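Local coordinates for glucokinase (Leishmania braziliensis MHOM/BR/75/M2904, PDB 6EDI), which probably phosphorylates D-glucose at the expense of ATP, giving glucose 6-phosphate, at residues Ala160-Val165 and Tyr228-Leu233; Leu166-Ala171 and Asp176-Met181; Met206-Ala209 and Gly213-Ser216. All blocks are in the same frame, centred on the assembly; numbering follows the deposited sequence.

Interaction 1 of 3, residues Ala160-Val165 and Tyr228-Leu233; sequences AGAYGV and YIVLAL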
# COMPACT_ATOMS: atom_id res chain seq x y z
N ALA A 160 5.87 4.55 -12.32
CA ALA A 160 5.78 5.53 -13.39
C ALA A 160 4.52 5.32 -14.22
O ALA A 160 3.89 6.28 -14.63
CB ALA A 160 7.03 5.52 -14.25
N GLY A 161 4.13 4.07 -14.45
CA GLY A 161 2.93 3.78 -15.24
C GLY A 161 1.67 4.31 -14.58
O GLY A 161 0.78 4.89 -15.24
N ALA A 162 1.59 4.11 -13.28
CA ALA A 162 0.49 4.63 -12.48
C ALA A 162 0.43 6.16 -12.54
O ALA A 162 -0.65 6.74 -12.68
CB ALA A 162 0.60 4.15 -11.05
N TYR A 163 1.58 6.81 -12.43
CA TYR A 163 1.60 8.27 -12.60
C TYR A 163 1.09 8.67 -14.00
O TYR A 163 0.50 9.74 -14.19
CB TYR A 163 2.98 8.86 -12.32
CG TYR A 163 3.28 9.11 -10.86
CD1 TYR A 163 2.55 10.05 -10.14
CD2 TYR A 163 4.29 8.41 -10.21
CE1 TYR A 163 2.81 10.27 -8.79
CE2 TYR A 163 4.57 8.63 -8.86
CZ TYR A 163 3.81 9.57 -8.16
OH TYR A 163 4.06 9.80 -6.82
N GLY A 164 1.33 7.81 -14.99
CA GLY A 164 0.85 8.07 -16.33
C GLY A 164 -0.67 8.03 -16.39
O GLY A 164 -1.31 8.84 -17.06
N VAL A 165 -1.25 7.07 -15.67
CA VAL A 165 -2.70 6.95 -15.60
C VAL A 165 -3.27 8.21 -14.99
O VAL A 165 -4.26 8.76 -15.48
CB VAL A 165 -3.12 5.77 -14.74
CG1 VAL A 165 -4.63 5.69 -14.63
CG2 VAL A 165 -2.54 4.48 -15.32
N TYR A 228 -2.17 13.19 -4.97
CA TYR A 228 -1.99 11.75 -5.03
C TYR A 228 -0.52 11.38 -4.86
O TYR A 228 0.38 12.16 -5.21
CB TYR A 228 -2.43 11.22 -6.40
CG TYR A 228 -3.86 11.48 -6.81
CD1 TYR A 228 -4.28 12.72 -7.29
CD2 TYR A 228 -4.79 10.45 -6.79
CE1 TYR A 228 -5.60 12.93 -7.69
CE2 TYR A 228 -6.10 10.64 -7.19
CZ TYR A 228 -6.50 11.88 -7.64
OH TYR A 228 -7.82 12.04 -8.03
N ILE A 229 -0.25 10.18 -4.36
CA ILE A 229 1.11 9.68 -4.34
C ILE A 229 1.05 8.23 -4.79
O ILE A 229 0.12 7.51 -4.44
CB ILE A 229 1.79 9.81 -2.94
CG1 ILE A 229 3.23 9.30 -2.98
CG2 ILE A 229 0.95 9.12 -1.84
CD1 ILE A 229 4.08 9.77 -1.79
N VAL A 230 2.01 7.81 -5.59
CA VAL A 230 2.03 6.43 -6.04
C VAL A 230 3.00 5.61 -5.21
O VAL A 230 4.10 6.07 -4.88
CB VAL A 230 2.40 6.31 -7.53
CG1 VAL A 230 2.57 4.82 -7.91
CG2 VAL A 230 1.33 6.97 -8.41
N LEU A 231 2.58 4.41 -4.84
CA LEU A 231 3.46 3.48 -4.16
C LEU A 231 3.70 2.33 -5.11
O LEU A 231 2.74 1.73 -5.61
CB LEU A 231 2.82 2.95 -2.88
CG LEU A 231 2.88 3.84 -1.64
CD1 LEU A 231 1.98 5.05 -1.80
CD2 LEU A 231 2.51 3.08 -0.36
N ALA A 232 4.98 2.07 -5.37
CA ALA A 232 5.45 0.87 -6.07
C ALA A 232 5.10 -0.36 -5.23
O ALA A 232 5.22 -0.31 -4.00
CB ALA A 232 6.97 0.95 -6.26
N LEU A 233 4.69 -1.46 -5.86
CA LEU A 233 4.26 -2.66 -5.14
C LEU A 233 4.80 -3.96 -5.75
O LEU A 233 5.28 -3.97 -6.88
CB LEU A 233 2.73 -2.73 -5.10
CG LEU A 233 1.97 -1.62 -4.37
CD1 LEU A 233 0.48 -1.80 -4.58
CD2 LEU A 233 2.29 -1.65 -2.88
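Ile229 meets helix 160-165 only lightly: it turns its side chain away from the helix, and Tyr163 OH lies 4.0 Å from Ile229 CG1. One residue on, the same phenol oxygen accepts a hydrogen bond, with Val230 N 3.1 Å from Tyr163 OH and the N-H...O angle nearly straight at 171°. The pairing shows how an amide on a strand that is outermost in the sheet of this chain can be satisfied from a neighbouring helix. Ile229 and Leu231 bond through their backbones to strand 214-222, while the N-H of Val230, between them, points the other way and finds the tyrosine. Val230 also supplies the apolar grip. Its CG2, beside the backbone N, sits 3.4 Å from the centroid of the Tyr163 ring and almost on the ring normal, a CH-pi contact, and Val230 CB comes to 3.4 Å from Tyr163 CE2. Ala162 CB touches both methyls of the valine, Val230 CG1 at 3.8 Å and Val230 CG2 at 3.9 Å. Ring face and hydroxyl are thus both held by one residue. In the fold, segment 160-165 of helix 157-170 runs at 149° to segment 228-233, roughly antiparallel, Ala162 also reaching Ser217 and Ile219 of strand 214-222; beyond the strand lies the second subunit, whose Arg204 bonds to Ala232 O.

Interaction 2 of 3, residues Leu166-Ala171 and Asp176-Met181; sequences LALSNA and DYFKVM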
# COMPACT_ATOMS: atom_id res chain seq x y z
N LEU A 166 -2.64 8.66 -13.90
CA LEU A 166 -3.08 9.87 -13.23
C LEU A 166 -2.96 11.06 -14.17
O LEU A 166 -3.85 11.90 -14.25
CB LEU A 166 -2.23 10.13 -11.99
CG LEU A 166 -2.51 11.47 -11.32
CD1 LEU A 166 -3.93 11.50 -10.80
CD2 LEU A 166 -1.52 11.70 -10.20
N ALA A 167 -1.85 11.11 -14.90
CA ALA A 167 -1.62 12.20 -15.84
C ALA A 167 -2.74 12.26 -16.87
O ALA A 167 -3.29 13.32 -17.14
CB ALA A 167 -0.28 12.06 -16.51
N LEU A 168 -3.07 11.10 -17.44
CA LEU A 168 -4.15 11.02 -18.42
C LEU A 168 -5.47 11.46 -17.82
O LEU A 168 -6.28 12.14 -18.48
CB LEU A 168 -4.28 9.60 -18.96
CG LEU A 168 -3.13 9.05 -19.81
CD1 LEU A 168 -3.25 7.54 -20.00
CD2 LEU A 168 -3.13 9.76 -21.15
N SER A 169 -5.70 11.06 -16.58
CA SER A 169 -6.92 11.39 -15.86
C SER A 169 -7.05 12.91 -15.67
O SER A 169 -8.08 13.50 -16.02
CB SER A 169 -6.95 10.69 -14.51
OG SER A 169 -8.19 10.89 -13.87
N ASN A 170 -6.02 13.53 -15.09
CA ASN A 170 -6.04 14.97 -14.85
C ASN A 170 -6.16 15.75 -16.14
O ASN A 170 -6.66 16.87 -16.16
CB ASN A 170 -4.78 15.41 -14.09
CG ASN A 170 -4.77 14.92 -12.66
OD1 ASN A 170 -5.82 14.58 -12.11
ND2 ASN A 170 -3.58 14.86 -12.06
N ALA A 171 -5.70 15.14 -17.23
CA ALA A 171 -5.80 15.77 -18.54
C ALA A 171 -7.21 15.71 -19.12
O ALA A 171 -7.49 16.38 -20.11
CB ALA A 171 -4.80 15.13 -19.50
N ASP A 176 -10.17 8.04 -23.56
CA ASP A 176 -9.58 7.71 -24.86
C ASP A 176 -8.62 6.52 -24.77
O ASP A 176 -8.35 5.87 -25.77
CB ASP A 176 -8.88 8.93 -25.47
CG ASP A 176 -9.84 10.07 -25.76
OD1 ASP A 176 -10.76 9.89 -26.58
OD2 ASP A 176 -9.68 11.16 -25.17
N TYR A 177 -8.12 6.23 -23.57
CA TYR A 177 -7.09 5.22 -23.39
C TYR A 177 -7.55 4.02 -22.58
O TYR A 177 -6.93 2.95 -22.62
CB TYR A 177 -5.82 5.85 -22.78
CG TYR A 177 -5.17 6.82 -23.73
CD1 TYR A 177 -5.64 8.11 -23.85
CD2 TYR A 177 -4.12 6.43 -24.54
CE1 TYR A 177 -5.07 9.01 -24.73
CE2 TYR A 177 -3.54 7.32 -25.43
CZ TYR A 177 -4.03 8.60 -25.53
OH TYR A 177 -3.46 9.50 -26.41
N PHE A 178 -8.64 4.21 -21.84
CA PHE A 178 -9.15 3.19 -20.94
C PHE A 178 -10.66 3.05 -21.11
O PHE A 178 -11.34 4.03 -21.42
CB PHE A 178 -8.79 3.57 -19.50
CG PHE A 178 -7.33 3.40 -19.19
CD1 PHE A 178 -6.42 4.39 -19.51
CD2 PHE A 178 -6.87 2.22 -18.65
CE1 PHE A 178 -5.06 4.23 -19.25
CE2 PHE A 178 -5.52 2.04 -18.40
CZ PHE A 178 -4.61 3.04 -18.69
N LYS A 179 -11.16 1.84 -20.91
CA LYS A 179 -12.60 1.55 -21.02
C LYS A 179 -13.07 0.91 -19.73
O LYS A 179 -12.30 0.21 -19.06
CB LYS A 179 -12.87 0.57 -22.16
CG LYS A 179 -12.96 1.20 -23.52
CD LYS A 179 -14.20 0.69 -24.25
CE LYS A 179 -14.71 1.71 -25.28
NZ LYS A 179 -16.20 1.61 -25.48
N VAL A 180 -14.34 1.11 -19.40
CA VAL A 180 -14.90 0.54 -18.18
C VAL A 180 -15.19 -0.93 -18.36
O VAL A 180 -15.87 -1.32 -19.31
CB VAL A 180 -16.19 1.26 -17.78
CG1 VAL A 180 -16.82 0.60 -16.56
CG2 VAL A 180 -15.89 2.70 -17.50
N MET A 181 -14.66 -1.75 -17.48
CA MET A 181 -15.06 -3.15 -17.46
C MET A 181 -16.39 -3.25 -16.72
O MET A 181 -17.34 -3.86 -17.22
CB MET A 181 -13.99 -4.01 -16.80
CG MET A 181 -12.68 -3.99 -17.55
SD MET A 181 -11.27 -4.79 -16.75
CE MET A 181 -12.01 -6.36 -16.30
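Leu168 carries the side of 166-171 in this contact single-handed, dividing its two methyls between the consecutive aromatic residues Tyr177 and Phe178. CD2 lies over one face of the Tyr177 ring, displaced from the centre toward the rim, with Leu168 CD2 4.0 Å from Tyr177 CD1. CD1 takes the other neighbour, and it comes from a different side: it meets the Phe178 ring at its edge, in the ring plane, with Leu168 CD1 3.8 Å from Phe178 CE1. The same methyl brushes the root of the tyrosine, where Leu168 CD1 is 4.1 Å from Tyr177 CB. The leucine crosses both aromatic side chains at about a right angle, a branched tip being well suited to serve a face and an edge at once. Its CG stands anti to the carbonyl carbon (chi1 -67°), an arrangement that carries the fork off the helix toward the aromatic pair. Ile173 and, from helix 399-409, Ile399 and Leu402 also pack on Leu168, while Phe178 rests on Val347 of the sheet and the hydroxyl of Tyr177 bonds to Val16 N. One residue further, Ser169 OG ties the helix to a loop through Thr199 OG1 and Ile200 N. Helix 157-170, which leaves the last strand of one sheet, is joined to strand 178-182 through the short, weakly bonded helix 174-177, and the chain so enters the other sheet as one of its outer strands in this chain, antiparallel to strand 389-393. Such a linking helix between two ribonuclease H-like lobes is characteristic of the actin-like ATPase fold to which glucokinases belong.

Interaction 3 of 3, residues Met206-Ala209 and Gly213-Ser216; sequences MVVA and GVGS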
# COMPACT_ATOMS: atom_id res chain seq x y z
N MET A 206 -5.92 1.16 -7.84
CA MET A 206 -5.01 0.01 -7.84
C MET A 206 -4.66 -0.36 -9.27
O MET A 206 -5.55 -0.59 -10.10
CB MET A 206 -5.63 -1.17 -7.09
CG MET A 206 -4.78 -2.42 -7.10
SD MET A 206 -3.27 -2.20 -6.15
CE MET A 206 -2.22 -3.38 -7.00
N VAL A 207 -3.37 -0.40 -9.57
CA VAL A 207 -2.91 -0.64 -10.95
C VAL A 207 -2.20 -1.98 -11.05
O VAL A 207 -1.26 -2.24 -10.29
CB VAL A 207 -1.96 0.45 -11.41
CG1 VAL A 207 -1.57 0.24 -12.85
CG2 VAL A 207 -2.60 1.84 -11.21
N VAL A 208 -2.66 -2.82 -11.97
CA VAL A 208 -2.01 -4.10 -12.25
C VAL A 208 -1.71 -4.18 -13.75
O VAL A 208 -2.52 -3.71 -14.54
CB VAL A 208 -2.92 -5.27 -11.81
CG1 VAL A 208 -2.35 -6.60 -12.27
CG2 VAL A 208 -3.05 -5.26 -10.31
N ALA A 209 -0.56 -4.75 -14.14
CA ALA A 209 -0.16 -4.80 -15.56
C ALA A 209 0.45 -6.15 -15.90
O ALA A 209 1.63 -6.40 -15.63
CB ALA A 209 0.81 -3.70 -15.89
N GLY A 213 6.00 -10.41 -16.55
CA GLY A 213 5.68 -10.56 -15.15
C GLY A 213 4.37 -9.85 -14.94
O GLY A 213 3.71 -9.48 -15.90
N VAL A 214 3.97 -9.67 -13.69
CA VAL A 214 2.76 -8.92 -13.41
C VAL A 214 3.15 -7.77 -12.50
O VAL A 214 3.42 -7.97 -11.32
CB VAL A 214 1.64 -9.80 -12.80
CG1 VAL A 214 0.41 -8.95 -12.47
CG2 VAL A 214 1.25 -10.88 -13.78
N GLY A 215 3.20 -6.57 -13.07
CA GLY A 215 3.49 -5.40 -12.26
C GLY A 215 2.29 -4.89 -11.49
O GLY A 215 1.13 -5.17 -11.85
N SER A 216 2.56 -4.13 -10.43
CA SER A 216 1.51 -3.53 -9.62
C SER A 216 2.00 -2.26 -8.93
O SER A 216 3.20 -2.09 -8.69
CB SER A 216 1.04 -4.50 -8.56
OG SER A 216 2.15 -4.89 -7.81
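Ala209 and Gly215 exchange two backbone hydrogen bonds, Ala209 N to Gly215 O at 2.9 Å and Gly215 N to Ala209 O at 3.0 Å. They form the hydrogen-bonded antiparallel pair nearest the turn of a beta hairpin. In the actin-like ATPase fold this first hairpin of the second lobe carries the phosphate-2 loop, and the glycine-rich turn here is consistent with a role in holding ATP phosphates. Val208 and Ser216 make the adjoining non-hydrogen-bonded pair. There the strands draw close enough for CA-H...O contacts, Ser216 CA lying 3.1 Å from Val207 O and Val208 CA 3.3 Å from Gly215 O. On the face that carries Val208 and Ser216, covered by helix 317-341, Val208 and Val214 touch diagonally, their CG1 methyls 3.6 Å apart, and rest on Leu330 and Leu333 of that helix. On the other face, Val207 and Ala209 meet helix 157-170. Ser216 turns its hydroxyl out of the hairpin to bond with Cys235 N, while its CB meets Val207 O and Met206 CE. The methionine chain bends at chi2 (67°), which brings Met206 CE to 3.8 Å from Ser216 CB.

The three contacts share helix 157-170 and the sheet that holds strands 178-182, 205-210, 214-222 and 227-233. The helix serves both interaction 1 and interaction 2, whose centres are about 13 Å apart, and Leu166 CD1 touches Tyr228 CD1 at 3.7 Å between them. Interaction 3 lies about 11 Å from interaction 1, centre to centre, and joins it through the sheet: Leu233 N is 3.3 Å from Ser216 O, a probable hydrogen bond. The helix adds a second tie, with Ala162 CB 4.0 Å from Val207 CG2. Interactions 2 and 3 do not touch, their nearest atoms being about 7 Å apart. Of the three, interaction 3 borders the probable ATP-phosphate loop most directly.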